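Local coordinates for protein imelysin (Bacteroides ovatus ATCC 8483, PDB 3OYV) that is an imelysin-family outer-membrane protein that is probably involved in bacterial iron uptake, at residues N44-S49 against V237-Y242; L59-S64 against Y233-V238. One frame throughout, in Å; residues are numbered along the deposited sequence.

Contact 1 (N44-S49 against V237-Y242); sequences NAWNSS and VVVPTY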
loop_
_atom_site.group_PDB
_atom_site.type_symbol
_atom_site.label_atom_id
_atom_site.label_comp_id
_atom_site.label_asym_id
_atom_site.label_seq_id
_atom_site.Cartn_x
_atom_site.Cartn_y
_atom_site.Cartn_z
ATOM N N ASN A 44 0.573 -9.256 -13.810
ATOM C CA ASN A 44 0.700 -10.398 -14.698
ATOM C C ASN A 44 0.916 -11.719 -13.964
ATOM O O ASN A 44 0.425 -12.760 -14.419
ATOM C CB ASN A 44 1.821 -10.191 -15.714
ATOM C CG ASN A 44 1.482 -9.121 -16.757
ATOM O OD1 ASN A 44 0.319 -8.787 -16.957
ATOM N ND2 ASN A 44 2.525 -8.572 -17.422
ATOM N N ALA A 45 1.569 -11.670 -12.799
ATOM C CA ALA A 45 1.810 -12.892 -12.024
ATOM C C ALA A 45 0.465 -13.444 -11.550
ATOM O O ALA A 45 0.227 -14.641 -11.576
ATOM C CB ALA A 45 2.675 -12.615 -10.842
ATOM N N TRP A 46 -0.420 -12.536 -11.128
ATOM C CA TRP A 46 -1.760 -12.938 -10.699
ATOM C C TRP A 46 -2.672 -13.311 -11.841
ATOM O O TRP A 46 -3.492 -14.218 -11.716
ATOM C CB TRP A 46 -2.411 -11.827 -9.847
ATOM C CG TRP A 46 -2.045 -11.893 -8.384
ATOM C CD1 TRP A 46 -0.968 -11.293 -7.774
ATOM C CD2 TRP A 46 -2.735 -12.609 -7.345
ATOM N NE1 TRP A 46 -0.928 -11.616 -6.447
ATOM C CE2 TRP A 46 -2.014 -12.406 -6.156
ATOM C CE3 TRP A 46 -3.864 -13.436 -7.313
ATOM C CZ2 TRP A 46 -2.429 -12.943 -4.930
ATOM C CZ3 TRP A 46 -4.276 -13.948 -6.098
ATOM C CH2 TRP A 46 -3.567 -13.726 -4.940
ATOM N N ASN A 47 -2.624 -12.537 -12.927
ATOM C CA ASN A 47 -3.640 -12.620 -13.954
ATOM C C ASN A 47 -3.307 -13.498 -15.141
ATOM O O ASN A 47 -4.221 -13.962 -15.832
ATOM C CB ASN A 47 -3.936 -11.213 -14.471
ATOM C CG ASN A 47 -5.119 -11.178 -15.437
ATOM O OD1 ASN A 47 -6.267 -11.530 -15.088
ATOM N ND2 ASN A 47 -4.862 -10.704 -16.649
ATOM N N SER A 48 -2.024 -13.711 -15.380
ATOM C CA SER A 48 -1.595 -14.413 -16.590
ATOM C C SER A 48 -0.762 -15.659 -16.289
ATOM O O SER A 48 -1.128 -16.787 -16.704
ATOM C CB SER A 48 -0.821 -13.442 -17.501
ATOM O OG SER A 48 -0.349 -14.115 -18.658
ATOM N N SER A 49 0.333 -15.487 -15.582
ATOM C CA SER A 49 1.255 -16.592 -15.366
ATOM C C SER A 49 2.190 -16.324 -14.225
ATOM O O SER A 49 2.880 -15.301 -14.207
ATOM C CB SER A 49 2.053 -16.843 -16.649
ATOM O OG SER A 49 3.025 -17.871 -16.495
ATOM N N VAL A 237 -11.770 -8.733 -5.893
ATOM C CA VAL A 237 -10.963 -7.872 -5.040
ATOM C C VAL A 237 -9.508 -7.816 -5.488
ATOM O O VAL A 237 -9.008 -6.739 -5.856
ATOM C CB VAL A 237 -11.100 -8.221 -3.542
ATOM C CG1 VAL A 237 -10.220 -7.283 -2.673
ATOM C CG2 VAL A 237 -12.578 -8.106 -3.112
ATOM N N VAL A 238 -8.815 -8.952 -5.437
ATOM C CA VAL A 238 -7.372 -8.950 -5.614
ATOM C C VAL A 238 -6.995 -8.571 -7.055
ATOM O O VAL A 238 -6.248 -7.616 -7.273
ATOM C CB VAL A 238 -6.738 -10.297 -5.230
ATOM C CG1 VAL A 238 -5.239 -10.288 -5.533
ATOM C CG2 VAL A 238 -6.956 -10.597 -3.734
ATOM N N VAL A 239 -7.464 -9.342 -8.039
ATOM C CA VAL A 239 -7.008 -9.106 -9.426
ATOM C C VAL A 239 -7.408 -7.717 -9.930
ATOM O O VAL A 239 -6.571 -7.021 -10.507
ATOM C CB VAL A 239 -7.373 -10.269 -10.346
ATOM C CG1 VAL A 239 -6.920 -9.955 -11.784
ATOM C CG2 VAL A 239 -6.726 -11.586 -9.876
ATOM N N PRO A 240 -8.660 -7.291 -9.675
ATOM C CA PRO A 240 -9.009 -5.919 -10.095
ATOM C C PRO A 240 -8.204 -4.828 -9.436
ATOM O O PRO A 240 -7.942 -3.786 -10.050
ATOM C CB PRO A 240 -10.509 -5.834 -9.805
ATOM C CG PRO A 240 -11.006 -7.260 -9.890
ATOM C CD PRO A 240 -9.861 -8.056 -9.283
ATOM N N THR A 241 -7.854 -5.004 -8.163
ATOM C CA THR A 241 -7.009 -4.022 -7.515
ATOM C C THR A 241 -5.631 -3.950 -8.180
ATOM O O THR A 241 -5.123 -2.836 -8.433
ATOM C CB THR A 241 -6.879 -4.301 -5.995
ATOM O OG1 THR A 241 -8.196 -4.262 -5.423
ATOM C CG2 THR A 241 -5.989 -3.287 -5.322
ATOM N N TYR A 242 -5.046 -5.105 -8.493
ATOM C CA TYR A 242 -3.753 -5.088 -9.150
ATOM C C TYR A 242 -3.855 -4.589 -10.613
ATOM O O TYR A 242 -2.912 -3.975 -11.109
ATOM C CB TYR A 242 -3.074 -6.424 -9.062
ATOM C CG TYR A 242 -2.612 -6.812 -7.687
ATOM C CD1 TYR A 242 -2.051 -5.888 -6.819
ATOM C CD2 TYR A 242 -2.652 -8.137 -7.294
ATOM C CE1 TYR A 242 -1.580 -6.274 -5.542
ATOM C CE2 TYR A 242 -2.166 -8.533 -6.064
ATOM C CZ TYR A 242 -1.621 -7.614 -5.192
ATOM O OH TYR A 242 -1.091 -8.070 -3.994
HETATM O O HOH W 1 0.421 -10.485 -4.233
#
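Trp46 lays its indole over Val238 and Tyr242. Val238 CG1 stands over one face of the indole, 3.6 Å from the centroid of the Trp46 six-membered ring and 2° off the ring normal. This is a CH-pi contact. Val238 CG1 lies anti to its backbone N (chi1 176°), and the two side chains cross at about a right angle. Tyr242 CE2 lies over the same face, toward the five-membered ring. Trp46 NE1 comes to 3.3 Å from Tyr242 CE2, and Trp46 CD1 to 3.5 Å from the same carbon. The two rings meet obliquely, their planes at 46°.

One water joins the polar ends of these rings. It lies in the indole plane and accepts a bond of 2.8 Å from Trp46 NE1, and it is 2.9 Å from Tyr242 OH in a second hydrogen bond. The buried N-H is thus satisfied although no direct hydrogen bond crosses the contact. An alanine in place of Trp46 would probably leave Val238 CG1 without the indole face it packs on and the water without its N-H donor.

At the outer side, Asn47 OD1 touches Val239 CG1 at 3.7 Å. The side chain of Asn47 starts with CG anti to its backbone N, and from there its amide oxygen meets the valine methyl, the two side chains crossing at about a right angle.

The contact joins the C-terminal end of helix 21-47 to helix 223-261, which is kinked at Pro240. Tyr56 meets Trp46 edge-to-face, Phe288 does the same to Tyr242, and Leu42 and Tyr43 of helix 21-47 also touch Tyr242.

Contact 2 (L59-S64 against Y233-V238); sequences LFKAHS and YVDAVV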
loop_
_atom_site.group_PDB
_atom_site.type_symbol
_atom_site.label_atom_id
_atom_site.label_comp_id
_atom_site.label_asym_id
_atom_site.label_seq_id
_atom_site.Cartn_x
_atom_site.Cartn_y
_atom_site.Cartn_z
ATOM N N LEU A 59 -4.046 -20.572 -9.325
ATOM C CA LEU A 59 -3.434 -21.369 -8.266
ATOM C C LEU A 59 -4.200 -21.227 -6.935
ATOM O O LEU A 59 -4.560 -22.222 -6.295
ATOM C CB LEU A 59 -1.956 -20.944 -8.119
ATOM C CG LEU A 59 -1.095 -21.631 -7.075
ATOM C CD1 LEU A 59 0.375 -21.405 -7.428
ATOM C CD2 LEU A 59 -1.360 -21.157 -5.680
ATOM N N PHE A 60 -4.458 -19.991 -6.538
ATOM C CA PHE A 60 -5.107 -19.734 -5.275
ATOM C C PHE A 60 -6.547 -20.232 -5.278
ATOM O O PHE A 60 -6.997 -20.802 -4.287
ATOM C CB PHE A 60 -5.030 -18.253 -4.945
ATOM C CG PHE A 60 -5.210 -17.930 -3.475
ATOM C CD1 PHE A 60 -4.244 -18.285 -2.534
ATOM C CD2 PHE A 60 -6.343 -17.276 -3.037
ATOM C CE1 PHE A 60 -4.416 -17.957 -1.181
ATOM C CE2 PHE A 60 -6.509 -16.967 -1.719
ATOM C CZ PHE A 60 -5.559 -17.288 -0.783
ATOM N N LYS A 61 -7.280 -20.002 -6.365
ATOM C CA LYS A 61 -8.652 -20.494 -6.448
ATOM C C LYS A 61 -8.762 -22.012 -6.485
ATOM O O LYS A 61 -9.773 -22.572 -6.048
ATOM C CB LYS A 61 -9.388 -19.917 -7.669
ATOM C CG LYS A 61 -9.570 -18.429 -7.533
ATOM C CD LYS A 61 -10.349 -17.804 -8.699
ATOM C CE LYS A 61 -9.505 -17.752 -9.974
ATOM N NZ LYS A 61 -10.286 -17.247 -11.136
ATOM N N ALA A 62 -7.763 -22.674 -7.049
ATOM C CA ALA A 62 -7.782 -24.137 -7.129
ATOM C C ALA A 62 -7.404 -24.786 -5.805
ATOM O O ALA A 62 -7.933 -25.840 -5.456
ATOM C CB ALA A 62 -6.825 -24.640 -8.230
ATOM N N HIS A 63 -6.457 -24.173 -5.106
ATOM C CA HIS A 63 -5.937 -24.619 -3.831
ATOM C C HIS A 63 -5.825 -26.139 -3.727
ATOM O O HIS A 63 -6.445 -26.774 -2.873
ATOM C CB HIS A 63 -6.702 -23.989 -2.662
ATOM C CG HIS A 63 -8.197 -24.091 -2.756
ATOM N ND1 HIS A 63 -8.882 -25.272 -2.551
ATOM C CD2 HIS A 63 -9.138 -23.147 -3.021
ATOM C CE1 HIS A 63 -10.179 -25.048 -2.692
ATOM N NE2 HIS A 63 -10.361 -23.774 -2.995
ATOM N N SER A 64 -4.996 -26.711 -4.599
ATOM C CA SER A 64 -4.943 -28.163 -4.749
ATOM C C SER A 64 -3.670 -28.803 -4.224
ATOM O O SER A 64 -3.460 -30.006 -4.416
ATOM C CB SER A 64 -5.093 -28.496 -6.218
ATOM O OG SER A 64 -4.037 -27.912 -6.953
ATOM N N TYR A 233 -13.187 -13.400 -3.889
ATOM C CA TYR A 233 -12.110 -12.565 -3.365
ATOM C C TYR A 233 -11.029 -12.326 -4.413
ATOM O O TYR A 233 -10.578 -11.211 -4.644
ATOM C CB TYR A 233 -11.543 -13.243 -2.134
ATOM C CG TYR A 233 -10.265 -12.711 -1.531
ATOM C CD1 TYR A 233 -10.259 -11.707 -0.579
ATOM C CD2 TYR A 233 -9.057 -13.294 -1.879
ATOM C CE1 TYR A 233 -9.065 -11.263 -0.003
ATOM C CE2 TYR A 233 -7.862 -12.908 -1.289
ATOM C CZ TYR A 233 -7.889 -11.902 -0.338
ATOM O OH TYR A 233 -6.711 -11.538 0.281
ATOM N N VAL A 234 -10.631 -13.389 -5.074
ATOM C CA VAL A 234 -9.578 -13.277 -6.094
ATOM C C VAL A 234 -10.090 -12.488 -7.296
ATOM O O VAL A 234 -9.423 -11.552 -7.776
ATOM C CB VAL A 234 -9.083 -14.662 -6.526
ATOM C CG1 VAL A 234 -8.193 -14.591 -7.781
ATOM C CG2 VAL A 234 -8.339 -15.376 -5.356
ATOM N N ASP A 235 -11.278 -12.826 -7.785
ATOM C CA ASP A 235 -11.748 -12.276 -9.060
ATOM C C ASP A 235 -12.299 -10.871 -8.950
ATOM O O ASP A 235 -12.225 -10.146 -9.941
ATOM C CB ASP A 235 -12.811 -13.211 -9.700
ATOM C CG ASP A 235 -12.246 -14.509 -10.231
ATOM O OD1 ASP A 235 -11.017 -14.599 -10.396
ATOM O OD2 ASP A 235 -13.071 -15.420 -10.487
ATOM N N ALA A 236 -12.863 -10.485 -7.788
ATOM C CA ALA A 236 -13.468 -9.183 -7.576
ATOM C C ALA A 236 -12.620 -8.218 -6.764
ATOM O O ALA A 236 -12.759 -7.016 -6.899
ATOM C CB ALA A 236 -14.879 -9.328 -6.955
ATOM N N VAL A 237 -11.770 -8.733 -5.893
ATOM C CA VAL A 237 -10.963 -7.872 -5.040
ATOM C C VAL A 237 -9.508 -7.816 -5.488
ATOM O O VAL A 237 -9.008 -6.739 -5.856
ATOM C CB VAL A 237 -11.100 -8.221 -3.542
ATOM C CG1 VAL A 237 -10.220 -7.283 -2.673
ATOM C CG2 VAL A 237 -12.578 -8.106 -3.112
ATOM N N VAL A 238 -8.815 -8.952 -5.437
ATOM C CA VAL A 238 -7.372 -8.950 -5.614
ATOM C C VAL A 238 -6.995 -8.571 -7.055
ATOM O O VAL A 238 -6.248 -7.616 -7.273
ATOM C CB VAL A 238 -6.738 -10.297 -5.230
ATOM C CG1 VAL A 238 -5.239 -10.288 -5.533
ATOM C CG2 VAL A 238 -6.956 -10.597 -3.734
#
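This is a helix-to-helix packing contact with a salt bridge at its outer side, where the short helix 56-62 lies against the long helix 223-261. Val234 is at its middle. Its CG2 touches both Phe60 and Lys61 CG, while its CG1 lies by CD and CE of Lys61. Val234 CG2 meets Phe60 CD2 at 3.6 Å, coming in at the edge of the phenyl ring, near its plane. Phe60 CE2 also approaches Tyr233 CE2, but loosely, at 4.3 Å.

Lys61 bridges the apolar and charged parts. Its CG is 3.9 Å from Val234 CB, and its CD is 4.0 Å from Val234 CG1. The chain then bends at chi3 (-73°), which places CE on the way to Asp235. Lys61 NZ gives a hydrogen bond of 2.8 Å to Asp235 OD1, on the syn lone pair of that oxygen, as part of the salt bridge. NZ is 3.4 Å from Asp235 OD2, so the lysine engages mainly OD1. The ion pair is near the surface, where solvent would probably weaken it.

Helix 223-261 widens within this same segment. Tyr233 O accepts from both Val237 N and Val238 N, and the second bond makes a pi-type turn. Phe60 also meets Phe290 and, edge-to-face, Tyr68, while Tyr233 touches Ile78 of helix 71-102.

In this largely helical imelysin-family chain, the contact packs helix 56-62 on helix 223-261 through an apolar interface, with a salt bridge at its exposed rim.

In the fold
Contacts 1 and 2 are consecutive sites on helix 223-261. Their centres are about 9 Å apart, and they share Val237 and Val238. Val238 takes part only in contact 1, where it meets the indole. The partner helices, 21-47 and 56-62, follow each other in the chain, and both pack on the one long helix. The join is at the irregular part of the helix: Val239 N lies 3.0 Å from Val234 O, a probable hydrogen bond, and Pro240 CG packs 3.1 Å from Asp235 O. Phe288 touches Tyr233 of contact 2 and Tyr242 of contact 1. The centres of contacts 1 and 2 lie about 15 Å and 20 Å from the chain centre.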